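Local coordinates for protein agmatine N-acetyltransferase (Drosophila melanogaster, PDB 7CIW) that acetylates agmatine using acetyl-coenzyme A, and probably also acylates arylalkylamines such as serotonin and dopamine, as a GNAT-fold N-acetyltransferase, at residues Thr61-Val75 against Leu142-Gly154. The protein carries 1 engineered substitution. Residues are numbered along the deposited sequence; the frame is centred on the assembly and turned at random.
Sequences TCFVALHEGRIVAAV and LGGRLMETVAQRG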
loop_
_atom_site.group_PDB
_atom_site.type_symbol
_atom_site.label_atom_id
_atom_site.label_comp_id
_atom_site.label_asym_id
_atom_site.label_seq_id
_atom_site.Cartn_x
_atom_site.Cartn_y
_atom_site.Cartn_z
ATOM N N THR A 61 -9.318 8.030 4.022
ATOM C CA THR A 61 -8.802 7.510 2.763
ATOM C C THR A 61 -8.584 6.004 2.838
ATOM O O THR A 61 -7.850 5.442 2.017
ATOM C CB THR A 61 -7.501 8.224 2.405
ATOM O OG1 THR A 61 -6.676 8.296 3.572
ATOM C CG2 THR A 61 -7.802 9.632 1.923
ATOM N N CYS A 62 -9.203 5.348 3.809
ATOM C CA CYS A 62 -9.091 3.911 4.009
ATOM C C CYS A 62 -10.475 3.304 3.832
ATOM O O CYS A 62 -11.448 3.820 4.394
ATOM C CB CYS A 62 -8.550 3.615 5.401
ATOM S SG CYS A 62 -6.851 4.156 5.609
ATOM N N PHE A 63 -10.575 2.245 3.022
ATOM C CA PHE A 63 -11.868 1.670 2.669
ATOM C C PHE A 63 -11.837 0.156 2.799
ATOM O O PHE A 63 -10.797 -0.476 2.621
ATOM C CB PHE A 63 -12.283 2.062 1.240
ATOM C CG PHE A 63 -12.379 3.543 1.040
ATOM C CD1 PHE A 63 -13.563 4.211 1.282
ATOM C CD2 PHE A 63 -11.276 4.266 0.626
ATOM C CE1 PHE A 63 -13.651 5.587 1.108
ATOM C CE2 PHE A 63 -11.355 5.635 0.447
ATOM C CZ PHE A 63 -12.544 6.295 0.698
ATOM N N VAL A 64 -13.000 -0.421 3.118
ATOM C CA VAL A 64 -13.146 -1.869 3.186
ATOM C C VAL A 64 -14.348 -2.311 2.369
ATOM O O VAL A 64 -15.323 -1.574 2.201
ATOM C CB VAL A 64 -13.278 -2.369 4.639
ATOM C CG1 VAL A 64 -11.964 -2.171 5.383
ATOM C CG2 VAL A 64 -14.434 -1.675 5.364
ATOM N N ALA A 65 -14.274 -3.539 1.870
ATOM C CA ALA A 65 -15.426 -4.225 1.300
ATOM C C ALA A 65 -15.989 -5.183 2.343
ATOM O O ALA A 65 -15.240 -5.959 2.948
ATOM C CB ALA A 65 -15.038 -4.985 0.028
ATOM N N LEU A 66 -17.300 -5.101 2.562
ATOM C CA LEU A 66 -18.010 -5.838 3.596
ATOM C C LEU A 66 -18.950 -6.846 2.959
ATOM O O LEU A 66 -19.616 -6.541 1.969
ATOM C CB LEU A 66 -18.848 -4.903 4.474
ATOM C CG LEU A 66 -18.189 -3.900 5.399
ATOM C CD1 LEU A 66 -19.269 -3.087 6.126
ATOM C CD2 LEU A 66 -17.309 -4.638 6.381
ATOM N N HIS A 67 -19.015 -8.030 3.558
ATOM C CA HIS A 67 -19.965 -9.071 3.178
ATOM C C HIS A 67 -20.449 -9.704 4.476
ATOM O O HIS A 67 -19.660 -10.330 5.186
ATOM C CB HIS A 67 -19.313 -10.101 2.253
ATOM C CG HIS A 67 -20.143 -11.324 2.031
ATOM N ND1 HIS A 67 -21.255 -11.328 1.215
ATOM C CD2 HIS A 67 -20.034 -12.579 2.527
ATOM C CE1 HIS A 67 -21.794 -12.535 1.217
ATOM N NE2 HIS A 67 -21.072 -13.312 2.005
ATOM N N GLU A 68 -21.728 -9.503 4.807
ATOM C CA GLU A 68 -22.312 -9.991 6.062
ATOM C C GLU A 68 -21.575 -9.441 7.281
ATOM O O GLU A 68 -21.372 -10.142 8.276
ATOM C CB GLU A 68 -22.345 -11.520 6.104
ATOM C CG GLU A 68 -23.023 -12.164 4.911
ATOM C CD GLU A 68 -23.493 -13.576 5.211
ATOM O OE1 GLU A 68 -24.251 -14.141 4.396
ATOM O OE2 GLU A 68 -23.103 -14.119 6.267
ATOM N N GLY A 69 -21.174 -8.177 7.212
ATOM C CA GLY A 69 -20.448 -7.551 8.291
ATOM C C GLY A 69 -18.979 -7.904 8.375
ATOM O O GLY A 69 -18.274 -7.338 9.216
ATOM N N ARG A 70 -18.494 -8.801 7.525
ATOM C CA ARG A 70 -17.111 -9.257 7.553
ATOM C C ARG A 70 -16.316 -8.522 6.480
ATOM O O ARG A 70 -16.772 -8.397 5.337
ATOM C CB ARG A 70 -17.051 -10.769 7.326
ATOM C CG ARG A 70 -15.670 -11.355 7.148
ATOM C CD ARG A 70 -15.722 -12.883 7.222
ATOM N NE ARG A 70 -15.048 -13.528 6.094
ATOM C CZ ARG A 70 -14.325 -14.642 6.194
ATOM N NH1 ARG A 70 -14.180 -15.236 7.372
ATOM N NH2 ARG A 70 -13.744 -15.162 5.118
ATOM N N ILE A 71 -15.134 -8.039 6.843
ATOM C CA ILE A 71 -14.261 -7.400 5.860
ATOM C C ILE A 71 -13.647 -8.474 4.973
ATOM O O ILE A 71 -13.048 -9.436 5.468
ATOM C CB ILE A 71 -13.175 -6.561 6.551
ATOM C CG1 ILE A 71 -13.811 -5.413 7.331
ATOM C CG2 ILE A 71 -12.162 -6.045 5.516
ATOM C CD1 ILE A 71 -12.855 -4.748 8.316
ATOM N N VAL A 72 -13.804 -8.315 3.660
ATOM C CA VAL A 72 -13.237 -9.242 2.689
ATOM C C VAL A 72 -12.195 -8.583 1.799
ATOM O O VAL A 72 -11.538 -9.283 1.013
ATOM C CB VAL A 72 -14.341 -9.905 1.830
ATOM C CG1 VAL A 72 -15.195 -10.808 2.709
ATOM C CG2 VAL A 72 -15.220 -8.860 1.154
ATOM N N ALA A 73 -12.008 -7.272 1.905
ATOM C CA ALA A 73 -10.969 -6.580 1.157
ATOM C C ALA A 73 -10.749 -5.225 1.817
ATOM O O ALA A 73 -11.646 -4.692 2.471
ATOM C CB ALA A 73 -11.346 -6.416 -0.322
ATOM N N ALA A 74 -9.556 -4.670 1.641
ATOM C CA ALA A 74 -9.261 -3.392 2.271
ATOM C C ALA A 74 -8.196 -2.648 1.485
ATOM O O ALA A 74 -7.315 -3.259 0.876
ATOM C CB ALA A 74 -8.779 -3.572 3.720
ATOM N N VAL A 75 -8.267 -1.318 1.537
ATOM C CA VAL A 75 -7.228 -0.456 0.982
ATOM C C VAL A 75 -6.909 0.636 1.995
ATOM O O VAL A 75 -7.803 1.171 2.660
ATOM C CB VAL A 75 -7.655 0.119 -0.393
ATOM C CG1 VAL A 75 -8.902 1.025 -0.267
ATOM C CG2 VAL A 75 -6.478 0.831 -1.097
ATOM N N LEU A 142 -12.301 -6.972 -6.768
ATOM C CA LEU A 142 -12.458 -6.178 -5.550
ATOM C C LEU A 142 -11.275 -5.236 -5.357
ATOM O O LEU A 142 -11.440 -4.104 -4.880
ATOM C CB LEU A 142 -12.612 -7.086 -4.333
ATOM C CG LEU A 142 -13.906 -7.890 -4.222
ATOM C CD1 LEU A 142 -14.040 -8.435 -2.810
ATOM C CD2 LEU A 142 -15.093 -7.032 -4.596
ATOM N N GLY A 143 -10.073 -5.681 -5.707
ATOM C CA GLY A 143 -8.931 -4.785 -5.627
ATOM C C GLY A 143 -9.125 -3.560 -6.498
ATOM O O GLY A 143 -8.926 -2.427 -6.058
ATOM N N GLY A 144 -9.557 -3.774 -7.741
ATOM C CA GLY A 144 -9.774 -2.648 -8.634
ATOM C C GLY A 144 -10.872 -1.725 -8.149
ATOM O O GLY A 144 -10.768 -0.502 -8.275
ATOM N N ARG A 145 -11.944 -2.293 -7.595
ATOM C CA ARG A 145 -13.016 -1.449 -7.080
ATOM C C ARG A 145 -12.529 -0.568 -5.937
ATOM O O ARG A 145 -12.861 0.620 -5.880
ATOM C CB ARG A 145 -14.196 -2.311 -6.634
ATOM C CG ARG A 145 -14.935 -2.969 -7.790
ATOM C CD ARG A 145 -16.164 -2.174 -8.174
ATOM N NE ARG A 145 -15.815 -0.781 -8.417
ATOM C CZ ARG A 145 -15.755 -0.226 -9.618
ATOM N NH1 ARG A 145 -16.041 -0.947 -10.694
ATOM N NH2 ARG A 145 -15.408 1.049 -9.740
ATOM N N LEU A 146 -11.721 -1.125 -5.026
ATOM C CA LEU A 146 -11.184 -0.312 -3.940
ATOM C C LEU A 146 -10.216 0.753 -4.456
ATOM O O LEU A 146 -10.243 1.892 -3.978
ATOM C CB LEU A 146 -10.505 -1.202 -2.895
ATOM C CG LEU A 146 -11.496 -2.047 -2.095
ATOM C CD1 LEU A 146 -10.758 -3.011 -1.193
ATOM C CD2 LEU A 146 -12.390 -1.150 -1.278
ATOM N N MET A 147 -9.353 0.410 -5.425
ATOM C CA MET A 147 -8.472 1.423 -6.011
ATOM C C MET A 147 -9.266 2.536 -6.691
ATOM O O MET A 147 -8.897 3.714 -6.605
ATOM C CB MET A 147 -7.501 0.774 -7.007
ATOM C CG MET A 147 -6.502 -0.178 -6.349
ATOM S SD MET A 147 -5.344 0.633 -5.246
ATOM C CE MET A 147 -4.339 1.590 -6.388
ATOM N N GLU A 148 -10.368 2.192 -7.366
ATOM C CA GLU A 148 -11.200 3.235 -7.954
ATOM C C GLU A 148 -11.822 4.113 -6.875
ATOM O O GLU A 148 -11.945 5.333 -7.046
ATOM C CB GLU A 148 -12.279 2.609 -8.835
ATOM C CG GLU A 148 -11.701 1.933 -10.079
ATOM C CD GLU A 148 -11.457 2.910 -11.221
ATOM O OE1 GLU A 148 -11.582 4.134 -10.999
ATOM O OE2 GLU A 148 -11.138 2.454 -12.342
ATOM N N THR A 149 -12.206 3.512 -5.749
ATOM C CA THR A 149 -12.752 4.301 -4.645
ATOM C C THR A 149 -11.723 5.286 -4.121
ATOM O O THR A 149 -12.048 6.443 -3.823
ATOM C CB THR A 149 -13.230 3.367 -3.530
ATOM O OG1 THR A 149 -14.189 2.453 -4.073
ATOM C CG2 THR A 149 -13.860 4.154 -2.384
ATOM N N VAL A 150 -10.468 4.841 -4.004
ATOM C CA VAL A 150 -9.397 5.731 -3.571
ATOM C C VAL A 150 -9.201 6.859 -4.572
ATOM O O VAL A 150 -9.019 8.020 -4.187
ATOM C CB VAL A 150 -8.100 4.936 -3.361
ATOM C CG1 VAL A 150 -6.913 5.892 -3.155
ATOM C CG2 VAL A 150 -8.278 3.998 -2.176
ATOM N N ALA A 151 -9.203 6.537 -5.875
ATOM C CA ALA A 151 -9.023 7.586 -6.872
ATOM C C ALA A 151 -10.097 8.659 -6.757
ATOM O O ALA A 151 -9.803 9.850 -6.898
ATOM C CB ALA A 151 -9.027 6.999 -8.287
ATOM N N GLN A 152 -11.352 8.260 -6.532
ATOM C CA GLN A 152 -12.415 9.257 -6.408
ATOM C C GLN A 152 -12.243 10.088 -5.147
ATOM O O GLN A 152 -12.485 11.302 -5.155
ATOM C CB GLN A 152 -13.792 8.588 -6.408
ATOM C CG GLN A 152 -14.936 9.601 -6.373
ATOM C CD GLN A 152 -14.916 10.533 -7.575
ATOM O OE1 GLN A 152 -14.880 10.076 -8.712
ATOM N NE2 GLN A 152 -14.933 11.845 -7.326
ATOM N N ARG A 153 -11.820 9.452 -4.057
ATOM C CA ARG A 153 -11.536 10.198 -2.838
ATOM C C ARG A 153 -10.403 11.186 -3.070
ATOM O O ARG A 153 -10.433 12.317 -2.564
ATOM C CB ARG A 153 -11.205 9.216 -1.714
ATOM C CG ARG A 153 -10.715 9.833 -0.421
ATOM C CD ARG A 153 -11.773 10.686 0.239
ATOM N NE ARG A 153 -11.388 11.014 1.611
ATOM C CZ ARG A 153 -11.943 11.978 2.330
ATOM N NH1 ARG A 153 -12.913 12.715 1.808
ATOM N NH2 ARG A 153 -11.519 12.210 3.568
ATOM N N GLY A 154 -9.392 10.773 -3.838
ATOM C CA GLY A 154 -8.321 11.689 -4.184
ATOM C C GLY A 154 -8.810 12.876 -4.990
ATOM O O GLY A 154 -8.406 14.009 -4.743
#
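Thr149 sets its methyl squarely over the Phe63 ring: CG2 stands 3.6 Å from the ring centroid and 9° off the normal, a CH-pi contact. A chi1 of -57° keeps the Thr149 hydroxyl beside the backbone N, facing back along the helix, and turns the methyl to the ring; OG1 gives a 2.9 Å hydrogen bond to Arg145 O and is also hydrogen-bonded to Lys3 NZ. Arg153 carries its aliphatic part past the same ring, CB lying 4.0 Å from Phe63 CZ, while its CG meets Thr61 CG2 at 3.7 Å; its guanidinium, nearly perpendicular to the ring, is hydrogen-bonded through NH2 to Phe59 O. Without the ring, as with an alanine here, the Thr149 methyl and Arg153 CB would probably lose their shared surface and a gap would open between strand and helix. The rest is mainly aliphatic packing. Leu146 straddles the two strands from above the sheet, CD1 3.6 Å from Ala73 CB and CD2 4.1 Å from Phe63 CB, and Val75 CG1 lies 3.6 Å from Val150 CG2. Leu142 CD1 closes the row against Val72 and Ala73. Helix 142-156, whose Gly143 N makes a weak hydrogen bond to coenzyme A, packs on one face of the hairpin of strands 62-67 and 70-80, which lies in the GNAT sheet between strands 10-13 and 125-133; helix 19-30 touches Ala74 on the other face.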